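Local coordinates for protein putative alpha KG dependent 2,4-D dioxygenase (Burkholderia xenovorans, PDB 5J92) that binds an iron(II) ion and probably catalyses a 2-oxoglutarate-dependent dioxygenase reaction, putatively of the 2,4-D dioxygenase type, at residues A[19-25]-A[48-54]; A[70-74]-A[288-292]; A[126-131]-A[198-203]; A[132-138]-A[261-267]. All blocks are in the same frame, centred on the assembly; numbering follows the deposited sequence.

Contact 1: residues A[19-25]-A[48-54]; sequences FIAARIH and YPVLIFP
This is a parallel pairing of two neighbouring strands, 21-25 and 50-53, the two ends of a beta-alpha-beta unit whose crossover is helix 35-47; both belong to the large mixed sheet of the TauD/TfdA fold. Their axes come within 4.6 Å and run 32° apart. The register sets A21 beside V50, A22 beside L51 and R23 beside I52, with backbones extended in the strands but not at I20 or P49. Four hydrogen bonds zigzag between the strands: V50 N to I20 O at 2.9 Å, A22 N to V50 O at 3.0 Å, I52 N to A22 O at 2.9 Å and I24 N to I52 O at 2.9 Å. On one face lie A21, V50, R23 and I52, with A21 CB 3.8 Å from V50 CB and R23 CG 3.8 Å from I52 CB; this face turns to strands 149-153 and 251-254. A22 and L51 lie on the other face. There Y48, chi1 m, lays its ring against A22, whose CB sits 3.5 Å from the ring centroid in a CH-pi contact. I24 (m, t) brings CD1 to 3.7 Å from L51 CD2 and CB to 3.8 Å from F53 CE2. P54 CD meets I24 O at 3.5 Å. The backbone ladder therefore fixes the alignment, while mostly apolar side chains, the charged R23 excepted, pack on both faces.

Contact 2: residues A[70-74]-A[288-292]; sequences FGPLQ and ATTLD
A single beta bridge, L73 to T290 (CA-CA 4.4 Å), fastens the loop after helix 60-67 onto strand 288-291 at the edge of the large sheet. L291, Q74 and T290 lose the most surface. L291 N donates to P72 O at 2.9 Å and Q74 N to T289 O at 2.8 Å, so the two bonds flank T290. P72, L73 and Q74 are all extended, with phi near -75°. Q74 points toward the strand with chi1 and chi2 both t, OE1 3.7 Å from T289 CB and NE2 4.0 Å from L291 CD2. L291 (m, t) sets its CB 4.3 Å from P72 CG. T290, chi1 p, directs OG1 to the backbone oxygen of Y134, while its CG2 meets G71 O at 3.7 Å. The T289 side chain is about 5 Å from that of the iron ligand D124, so the bridge pins the loop near the metal site. Past the bridge, water 1 donates to Q74 O at 3.2 Å and accepts from T289 N at 2.9 Å.

Contact 3: residues A[126-131]-A[198-203]; sequences SYLPLP and LAPCIH
H203 and C201 point from the extended strand 201-203 toward the irregular loop 126-131, P129 and C201 being the nearest CA pair at 5.9 Å. The contact joins the loop that follows the iron ligands H122 and D124 to a separate four-stranded antiparallel sheet. H203 has chi1 m and chi2 -65°, carrying its ring edge to the loop backbone: NE2 makes the direct hydrogen bond, to L128 O at 2.8 Å, and CE1 lies 3.5 Å from P129 O. C201, chi1 p, aims SG at the loop, 3.5 Å from L128 C and 3.7 Å from P129 N, while its CB meets P129 CG at 4.2 Å. Before the strand, L198 (m, t) places CD2 3.6 Å from L128 CD2 (L128 also m, t) and 4.3 Å from Y127 CE1, at the edge of the tyrosine ring. The p rotamer of Y127 swings that ring round although CA-to-CB leads away. Two waters bridge the segments: water 2 lies 3.1 Å from Y127 O and 2.8 Å from L198 O, water 3 2.7 Å from Y127 O and 2.6 Å from A199 O. Helix 178-184 packs on Y127 and L198 through I178, and Y176 of the adjacent strand 173-176 meets H203 edge-to-face.

Contact 4: residues A[132-138]-A[261-267]; sequences ARYSFLL and LVMWDNR
One side of the iron site is backed by strands 134-138 and 261-265, paired antiparallel in the large sheet of the double-stranded beta-helix (cupin-type) fold. Their axes approach to 4.6 Å at 162°. S135-W264 and L137-V262 are hydrogen-bonded pairs: S135 N to W264 O, W264 N to S135 O, L137 N to V262 O and V262 N to L137 O are each 2.9 Å. Y134-D265, F136-M263 and L138-L261 are the non-hydrogen-bonded pairs. On the iron side S135 CB sits over the face of W264 (chi1 p), 3.6 Å from the centroid of its six-membered ring, a CH-pi contact, and W264 meets the iron ligand H271. S135 OG bonds to the ligand D124 and accepts from N266 ND2 at 2.8 Å; N266 N and ND2 both donate to R133 O, at 2.9 and 3.0 Å. Across the sheet, M263 CE sits over the Y134 ring, 3.7 Å from its centroid. D265 OD1 accepts from R267 N at 2.9 Å, an Asx turn, and forms a salt bridge with R267 NE at 2.8 Å; D265 OD2 bonds to H209 NE2. The pair lies between strands 50-53 and 284-291, with helix 60-67 against F136 and L261.

In the fold
From the N terminus, contact 1 closes first, a short loop through helix 35-47, before the other three open. Contact 2 then closes a loop of some 210 residues, from the segment after helix 60-67 to the end of strand 284-291, and contacts 3 and 4 nest inside it. Those two cross: 126-131 runs directly into 132-138, but 198-203 comes before 261-267. Contacts 1, 4 and 2 follow one another across the large sheet, with L51 and F53 bonding probably to M263 and L261, and T290 to R133. Contact 3 ties the iron-site loop to the separate four-stranded sheet, and P131 O meets D292 N of contact 2.

Contact 1: residues A[19-25]-A[48-54]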
# COMPACT_ATOMS: atom_id res chain seq x y z
N PHE A 19 23.30 -0.84 2.13
CA PHE A 19 23.41 0.06 0.98
C PHE A 19 22.55 1.32 1.02
O PHE A 19 22.69 2.15 0.12
CB PHE A 19 23.14 -0.72 -0.32
CG PHE A 19 21.86 -1.53 -0.31
CD1 PHE A 19 20.63 -0.92 -0.54
CD2 PHE A 19 21.90 -2.91 -0.15
CE1 PHE A 19 19.45 -1.66 -0.57
CE2 PHE A 19 20.73 -3.66 -0.17
CZ PHE A 19 19.50 -3.04 -0.39
N ILE A 20 21.69 1.52 2.01
CA ILE A 20 20.81 2.69 2.05
C ILE A 20 21.40 3.81 2.90
O ILE A 20 21.32 4.98 2.54
CB ILE A 20 19.41 2.32 2.55
CG1 ILE A 20 18.74 1.33 1.59
CG2 ILE A 20 18.55 3.59 2.70
CD1 ILE A 20 17.42 0.80 2.10
N ALA A 21 21.95 3.47 4.07
CA ALA A 21 22.23 4.46 5.09
C ALA A 21 23.58 4.19 5.74
O ALA A 21 23.99 3.04 5.91
CB ALA A 21 21.14 4.48 6.17
N ALA A 22 24.25 5.28 6.12
CA ALA A 22 25.51 5.18 6.84
C ALA A 22 25.66 6.37 7.77
O ALA A 22 25.22 7.49 7.45
CB ALA A 22 26.71 5.14 5.89
N ARG A 23 26.32 6.14 8.90
CA ARG A 23 26.74 7.20 9.79
C ARG A 23 28.11 7.73 9.38
O ARG A 23 28.97 6.99 8.88
CB ARG A 23 26.80 6.70 11.24
CG ARG A 23 25.41 6.54 11.88
CD ARG A 23 25.46 6.12 13.35
NE ARG A 23 24.13 6.19 13.96
CZ ARG A 23 23.18 5.28 13.80
NH1 ARG A 23 23.41 4.19 13.08
NH2 ARG A 23 22.00 5.45 14.39
N ILE A 24 28.30 9.03 9.58
CA ILE A 24 29.57 9.67 9.32
C ILE A 24 30.00 10.30 10.63
O ILE A 24 29.35 11.24 11.12
CB ILE A 24 29.47 10.72 8.20
CG1 ILE A 24 29.20 10.00 6.88
CG2 ILE A 24 30.76 11.50 8.12
CD1 ILE A 24 28.90 10.92 5.76
N HIS A 25 31.03 9.74 11.23
CA HIS A 25 31.51 10.16 12.53
C HIS A 25 32.60 11.19 12.36
O HIS A 25 33.15 11.37 11.28
CB HIS A 25 32.06 8.96 13.32
CG HIS A 25 31.07 7.86 13.50
ND1 HIS A 25 30.03 7.92 14.40
CD2 HIS A 25 30.99 6.64 12.91
CE1 HIS A 25 29.33 6.80 14.34
NE2 HIS A 25 29.90 6.01 13.45
N TYR A 48 25.62 5.62 -0.13
CA TYR A 48 24.53 5.60 0.85
C TYR A 48 23.70 6.87 0.73
O TYR A 48 24.08 7.91 1.30
CB TYR A 48 25.08 5.50 2.28
CG TYR A 48 26.04 4.37 2.56
CD1 TYR A 48 25.57 3.11 2.97
CD2 TYR A 48 27.42 4.57 2.45
CE1 TYR A 48 26.47 2.07 3.26
CE2 TYR A 48 28.32 3.54 2.75
CZ TYR A 48 27.83 2.30 3.15
OH TYR A 48 28.71 1.28 3.43
N PRO A 49 22.55 6.85 0.07
CA PRO A 49 21.76 8.09 -0.09
C PRO A 49 21.19 8.66 1.22
O PRO A 49 20.68 9.80 1.20
CB PRO A 49 20.63 7.67 -1.05
CG PRO A 49 20.56 6.20 -0.95
CD PRO A 49 21.96 5.72 -0.66
N VAL A 50 21.27 7.92 2.33
CA VAL A 50 20.92 8.42 3.66
C VAL A 50 22.20 8.50 4.47
O VAL A 50 22.87 7.47 4.67
CB VAL A 50 19.89 7.54 4.39
CG1 VAL A 50 19.57 8.12 5.79
CG2 VAL A 50 18.61 7.36 3.56
N LEU A 51 22.56 9.70 4.91
CA LEU A 51 23.74 9.93 5.74
C LEU A 51 23.30 10.50 7.09
O LEU A 51 22.50 11.45 7.15
CB LEU A 51 24.73 10.88 5.05
CG LEU A 51 25.37 10.39 3.74
CD1 LEU A 51 26.25 11.47 3.13
CD2 LEU A 51 26.20 9.14 4.00
N ILE A 52 23.84 9.93 8.15
CA ILE A 52 23.49 10.26 9.53
C ILE A 52 24.72 10.83 10.20
O ILE A 52 25.76 10.15 10.29
CB ILE A 52 23.01 9.01 10.30
CG1 ILE A 52 21.83 8.37 9.58
CG2 ILE A 52 22.71 9.36 11.74
CD1 ILE A 52 21.88 6.86 9.63
N PHE A 53 24.62 12.06 10.68
CA PHE A 53 25.72 12.68 11.43
C PHE A 53 25.30 12.74 12.90
O PHE A 53 24.46 13.57 13.28
CB PHE A 53 26.03 14.08 10.89
CG PHE A 53 26.30 14.11 9.41
CD1 PHE A 53 25.26 14.23 8.49
CD2 PHE A 53 27.60 14.02 8.92
CE1 PHE A 53 25.50 14.25 7.13
CE2 PHE A 53 27.85 14.05 7.55
CZ PHE A 53 26.80 14.17 6.66
N PRO A 54 25.82 11.86 13.75
CA PRO A 54 25.35 11.82 15.14
C PRO A 54 25.77 13.05 15.93
O PRO A 54 26.80 13.68 15.65
CB PRO A 54 26.02 10.56 15.72
CG PRO A 54 26.41 9.72 14.51
CD PRO A 54 26.74 10.75 13.44

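Contact 2: residues A[70-74]-A[288-292]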
# COMPACT_ATOMS: atom_id res chain seq x y z
N PHE A 70 25.45 21.92 -0.48
CA PHE A 70 25.10 20.87 -1.43
C PHE A 70 24.09 21.29 -2.48
O PHE A 70 23.81 20.51 -3.40
CB PHE A 70 24.57 19.64 -0.68
CG PHE A 70 25.53 19.12 0.34
CD1 PHE A 70 26.57 18.28 -0.03
CD2 PHE A 70 25.46 19.53 1.67
CE1 PHE A 70 27.48 17.80 0.91
CE2 PHE A 70 26.37 19.07 2.62
CZ PHE A 70 27.38 18.21 2.24
N GLY A 71 23.54 22.48 -2.38
CA GLY A 71 22.62 22.97 -3.38
C GLY A 71 21.96 24.23 -2.88
O GLY A 71 22.15 24.63 -1.72
N PRO A 72 21.17 24.88 -3.73
CA PRO A 72 20.47 26.09 -3.29
C PRO A 72 19.33 25.75 -2.33
O PRO A 72 18.62 24.76 -2.52
CB PRO A 72 19.94 26.70 -4.60
CG PRO A 72 19.81 25.54 -5.53
CD PRO A 72 20.90 24.54 -5.14
N LEU A 73 19.17 26.58 -1.30
CA LEU A 73 18.15 26.32 -0.29
C LEU A 73 16.75 26.59 -0.84
O LEU A 73 16.54 27.54 -1.60
CB LEU A 73 18.41 27.19 0.95
CG LEU A 73 19.65 26.84 1.79
CD1 LEU A 73 19.93 27.88 2.87
CD2 LEU A 73 19.51 25.45 2.41
N GLN A 74 15.79 25.77 -0.43
CA GLN A 74 14.40 26.01 -0.78
C GLN A 74 13.83 27.11 0.11
O GLN A 74 13.88 27.01 1.34
CB GLN A 74 13.57 24.74 -0.64
CG GLN A 74 12.11 24.95 -0.97
CD GLN A 74 11.30 23.67 -0.92
OE1 GLN A 74 11.32 22.94 0.07
NE2 GLN A 74 10.59 23.38 -2.01
N ALA A 288 15.66 21.41 6.69
CA ALA A 288 16.17 22.25 5.62
C ALA A 288 16.12 21.45 4.33
O ALA A 288 16.17 20.21 4.36
CB ALA A 288 17.59 22.75 5.88
N THR A 289 15.96 22.14 3.21
CA THR A 289 15.82 21.46 1.94
C THR A 289 16.60 22.20 0.86
O THR A 289 16.58 23.43 0.80
CB THR A 289 14.33 21.33 1.54
OG1 THR A 289 13.61 20.75 2.64
CG2 THR A 289 14.18 20.43 0.31
N THR A 290 17.32 21.44 0.04
CA THR A 290 17.99 21.99 -1.12
C THR A 290 17.25 21.54 -2.37
O THR A 290 16.63 20.47 -2.39
CB THR A 290 19.46 21.53 -1.19
OG1 THR A 290 19.51 20.10 -1.23
CG2 THR A 290 20.23 22.03 0.04
N LEU A 291 17.33 22.36 -3.41
CA LEU A 291 16.68 22.10 -4.69
C LEU A 291 17.67 21.52 -5.69
O LEU A 291 18.86 21.85 -5.67
CB LEU A 291 16.06 23.38 -5.25
CG LEU A 291 14.93 23.90 -4.38
CD1 LEU A 291 14.34 25.18 -4.95
CD2 LEU A 291 13.86 22.82 -4.30
N ASP A 292 17.16 20.67 -6.57
CA ASP A 292 18.01 19.93 -7.52
C ASP A 292 18.24 20.75 -8.79
O ASP A 292 17.88 20.37 -9.90
CB ASP A 292 17.38 18.58 -7.83
CG ASP A 292 18.32 17.64 -8.58
OD1 ASP A 292 19.55 17.86 -8.52
OD2 ASP A 292 17.84 16.67 -9.19
O HOH W 1 15.48 25.03 3.36

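Contact 3: residues A[126-131]-A[198-203]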
# COMPACT_ATOMS: atom_id res chain seq x y z
N SER A 126 8.68 16.40 -5.47
CA SER A 126 8.55 15.80 -6.80
C SER A 126 7.37 16.39 -7.56
O SER A 126 7.28 16.21 -8.78
CB SER A 126 8.41 14.28 -6.68
OG SER A 126 7.14 13.88 -6.18
N TYR A 127 6.45 17.06 -6.86
CA TYR A 127 5.33 17.74 -7.48
C TYR A 127 5.72 19.08 -8.10
O TYR A 127 4.84 19.77 -8.64
CB TYR A 127 4.20 17.96 -6.46
CG TYR A 127 4.61 18.71 -5.22
CD1 TYR A 127 4.59 20.10 -5.18
CD2 TYR A 127 4.98 18.03 -4.06
CE1 TYR A 127 4.96 20.79 -4.04
CE2 TYR A 127 5.36 18.71 -2.91
CZ TYR A 127 5.33 20.09 -2.91
OH TYR A 127 5.69 20.78 -1.77
N LEU A 128 7.00 19.51 -7.99
CA LEU A 128 7.51 20.73 -8.59
C LEU A 128 8.34 20.42 -9.83
O LEU A 128 8.97 19.36 -9.91
CB LEU A 128 8.39 21.51 -7.60
CG LEU A 128 7.74 22.00 -6.31
CD1 LEU A 128 8.74 22.76 -5.44
CD2 LEU A 128 6.50 22.85 -6.59
N PRO A 129 8.36 21.31 -10.83
CA PRO A 129 9.29 21.12 -11.95
C PRO A 129 10.73 21.02 -11.49
O PRO A 129 11.52 20.33 -12.13
CB PRO A 129 9.07 22.36 -12.82
CG PRO A 129 7.72 22.83 -12.48
CD PRO A 129 7.48 22.48 -11.03
N LEU A 130 11.08 21.68 -10.38
CA LEU A 130 12.43 21.62 -9.83
C LEU A 130 12.34 21.03 -8.42
O LEU A 130 12.20 21.76 -7.43
CB LEU A 130 13.07 23.00 -9.83
CG LEU A 130 14.49 23.13 -9.29
CD1 LEU A 130 15.36 22.16 -10.00
CD2 LEU A 130 15.00 24.54 -9.53
N PRO A 131 12.47 19.71 -8.28
CA PRO A 131 12.26 19.06 -6.99
C PRO A 131 13.46 19.23 -6.07
O PRO A 131 14.44 19.91 -6.38
CB PRO A 131 12.06 17.58 -7.36
CG PRO A 131 11.86 17.57 -8.85
CD PRO A 131 12.65 18.72 -9.35
N LEU A 198 1.25 25.65 -7.89
CA LEU A 198 1.70 24.27 -7.77
C LEU A 198 1.03 23.40 -8.82
O LEU A 198 0.66 22.25 -8.56
CB LEU A 198 1.43 23.75 -6.36
CG LEU A 198 2.05 24.58 -5.23
CD1 LEU A 198 1.65 24.06 -3.85
CD2 LEU A 198 3.56 24.60 -5.35
N ALA A 199 0.88 23.93 -10.03
CA ALA A 199 0.24 23.17 -11.09
C ALA A 199 1.00 21.86 -11.33
O ALA A 199 2.21 21.79 -11.12
CB ALA A 199 0.20 23.99 -12.38
N PRO A 200 0.30 20.80 -11.74
CA PRO A 200 0.97 19.51 -11.94
C PRO A 200 2.09 19.60 -12.96
O PRO A 200 2.08 20.44 -13.86
CB PRO A 200 -0.16 18.59 -12.43
CG PRO A 200 -1.42 19.24 -11.92
CD PRO A 200 -1.16 20.71 -11.92
N CYS A 201 3.09 18.73 -12.79
CA CYS A 201 4.22 18.69 -13.71
C CYS A 201 4.49 17.25 -14.11
O CYS A 201 3.75 16.33 -13.73
CB CYS A 201 5.46 19.34 -13.08
SG CYS A 201 6.05 18.52 -11.59
N ILE A 202 5.55 17.06 -14.90
CA ILE A 202 5.91 15.76 -15.44
C ILE A 202 7.40 15.51 -15.21
O ILE A 202 8.22 16.41 -15.36
CB ILE A 202 5.54 15.68 -16.94
CG1 ILE A 202 4.01 15.61 -17.07
CG2 ILE A 202 6.23 14.52 -17.64
CD1 ILE A 202 3.51 15.77 -18.48
N HIS A 203 7.73 14.28 -14.82
CA HIS A 203 9.11 13.84 -14.68
C HIS A 203 9.25 12.44 -15.27
O HIS A 203 8.31 11.65 -15.26
CB HIS A 203 9.57 13.79 -13.21
CG HIS A 203 9.51 15.10 -12.49
ND1 HIS A 203 10.30 16.18 -12.84
CD2 HIS A 203 8.77 15.50 -11.43
CE1 HIS A 203 10.03 17.19 -12.04
NE2 HIS A 203 9.11 16.81 -11.17
O HOH W 2 1.80 19.66 -8.40
O HOH W 3 3.98 22.23 -9.30

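Contact 4: residues A[132-138]-A[261-267]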
# COMPACT_ATOMS: atom_id res chain seq x y z
N ALA A 132 13.37 18.57 -4.91
CA ALA A 132 14.41 18.65 -3.90
C ALA A 132 15.63 17.84 -4.32
O ALA A 132 15.53 16.86 -5.05
CB ALA A 132 13.91 18.12 -2.55
N ARG A 133 16.80 18.29 -3.85
CA ARG A 133 18.00 17.47 -3.96
C ARG A 133 18.16 16.71 -2.64
O ARG A 133 17.56 15.65 -2.46
CB ARG A 133 19.22 18.33 -4.28
CG ARG A 133 20.50 17.53 -4.52
CD ARG A 133 21.62 18.43 -5.00
NE ARG A 133 21.38 18.90 -6.37
CZ ARG A 133 22.07 19.87 -6.97
NH1 ARG A 133 23.04 20.50 -6.32
NH2 ARG A 133 21.78 20.20 -8.22
N TYR A 134 18.92 17.26 -1.71
CA TYR A 134 19.06 16.69 -0.38
C TYR A 134 18.08 17.35 0.57
O TYR A 134 17.88 18.57 0.54
CB TYR A 134 20.47 16.89 0.16
CG TYR A 134 21.57 16.24 -0.66
CD1 TYR A 134 21.87 14.90 -0.50
CD2 TYR A 134 22.32 16.98 -1.58
CE1 TYR A 134 22.88 14.29 -1.22
CE2 TYR A 134 23.33 16.38 -2.32
CZ TYR A 134 23.60 15.03 -2.13
OH TYR A 134 24.60 14.40 -2.84
N SER A 135 17.48 16.55 1.44
CA SER A 135 16.72 17.05 2.58
C SER A 135 17.49 16.76 3.86
O SER A 135 18.27 15.81 3.92
CB SER A 135 15.32 16.41 2.63
OG SER A 135 14.53 16.79 1.51
N PHE A 136 17.29 17.61 4.87
CA PHE A 136 18.01 17.53 6.13
C PHE A 136 17.03 17.63 7.29
O PHE A 136 16.14 18.49 7.28
CB PHE A 136 19.06 18.65 6.26
CG PHE A 136 20.00 18.75 5.09
CD1 PHE A 136 19.60 19.35 3.90
CD2 PHE A 136 21.30 18.26 5.19
CE1 PHE A 136 20.46 19.44 2.82
CE2 PHE A 136 22.18 18.36 4.11
CZ PHE A 136 21.76 18.96 2.93
N LEU A 137 17.20 16.76 8.29
CA LEU A 137 16.35 16.72 9.47
C LEU A 137 17.26 16.60 10.69
O LEU A 137 18.03 15.65 10.80
CB LEU A 137 15.38 15.54 9.43
CG LEU A 137 13.95 15.69 8.91
CD1 LEU A 137 13.19 14.36 9.04
CD2 LEU A 137 13.21 16.82 9.60
N LEU A 138 17.15 17.56 11.61
CA LEU A 138 17.93 17.54 12.85
C LEU A 138 16.98 17.36 14.02
O LEU A 138 16.08 18.19 14.23
CB LEU A 138 18.75 18.82 12.99
CG LEU A 138 19.61 18.99 14.24
CD1 LEU A 138 20.65 17.88 14.40
CD2 LEU A 138 20.28 20.34 14.19
N LEU A 261 21.69 14.35 12.87
CA LEU A 261 21.45 15.08 11.63
C LEU A 261 21.38 14.06 10.51
O LEU A 261 22.39 13.41 10.20
CB LEU A 261 22.53 16.13 11.38
CG LEU A 261 22.19 17.32 10.48
CD1 LEU A 261 23.42 18.21 10.31
CD2 LEU A 261 21.70 16.90 9.11
N VAL A 262 20.21 13.92 9.90
CA VAL A 262 20.01 12.94 8.84
C VAL A 262 19.81 13.71 7.54
O VAL A 262 18.93 14.58 7.44
CB VAL A 262 18.82 12.01 9.11
CG1 VAL A 262 18.60 11.06 7.92
CG2 VAL A 262 19.06 11.21 10.39
N MET A 263 20.66 13.40 6.57
CA MET A 263 20.66 14.00 5.25
C MET A 263 20.36 12.91 4.24
O MET A 263 20.99 11.84 4.28
CB MET A 263 22.02 14.66 4.99
CG MET A 263 22.45 14.84 3.56
SD MET A 263 24.17 15.39 3.56
CE MET A 263 24.40 15.80 1.83
N TRP A 264 19.34 13.12 3.39
CA TRP A 264 18.97 12.09 2.43
C TRP A 264 18.77 12.68 1.04
O TRP A 264 18.35 13.83 0.87
CB TRP A 264 17.72 11.28 2.87
CG TRP A 264 16.38 12.00 2.82
CD1 TRP A 264 15.51 12.06 1.76
CD2 TRP A 264 15.76 12.71 3.88
NE1 TRP A 264 14.39 12.79 2.10
CE2 TRP A 264 14.52 13.20 3.41
CE3 TRP A 264 16.14 13.00 5.20
CZ2 TRP A 264 13.66 13.94 4.20
CZ3 TRP A 264 15.27 13.75 5.99
CH2 TRP A 264 14.05 14.21 5.48
N ASP A 265 19.12 11.87 0.04
CA ASP A 265 19.11 12.26 -1.37
C ASP A 265 17.77 11.85 -1.97
O ASP A 265 17.52 10.67 -2.22
CB ASP A 265 20.30 11.62 -2.08
CG ASP A 265 20.51 12.14 -3.51
OD1 ASP A 265 19.58 12.77 -4.07
OD2 ASP A 265 21.62 11.93 -4.06
N ASN A 266 16.89 12.83 -2.18
CA ASN A 266 15.58 12.55 -2.76
C ASN A 266 15.67 12.00 -4.18
O ASN A 266 14.70 11.41 -4.67
CB ASN A 266 14.72 13.81 -2.74
CG ASN A 266 14.36 14.24 -1.33
OD1 ASN A 266 13.46 13.68 -0.72
ND2 ASN A 266 15.08 15.23 -0.79
N ARG A 267 16.81 12.17 -4.85
CA ARG A 267 16.98 11.67 -6.22
C ARG A 267 17.08 10.16 -6.29
O ARG A 267 17.02 9.61 -7.40
CB ARG A 267 18.24 12.29 -6.85
CG ARG A 267 18.21 13.81 -6.88
CD ARG A 267 19.56 14.40 -7.27
NE ARG A 267 20.59 14.16 -6.26
CZ ARG A 267 21.79 14.72 -6.29
NH1 ARG A 267 22.11 15.55 -7.28
NH2 ARG A 267 22.68 14.45 -5.34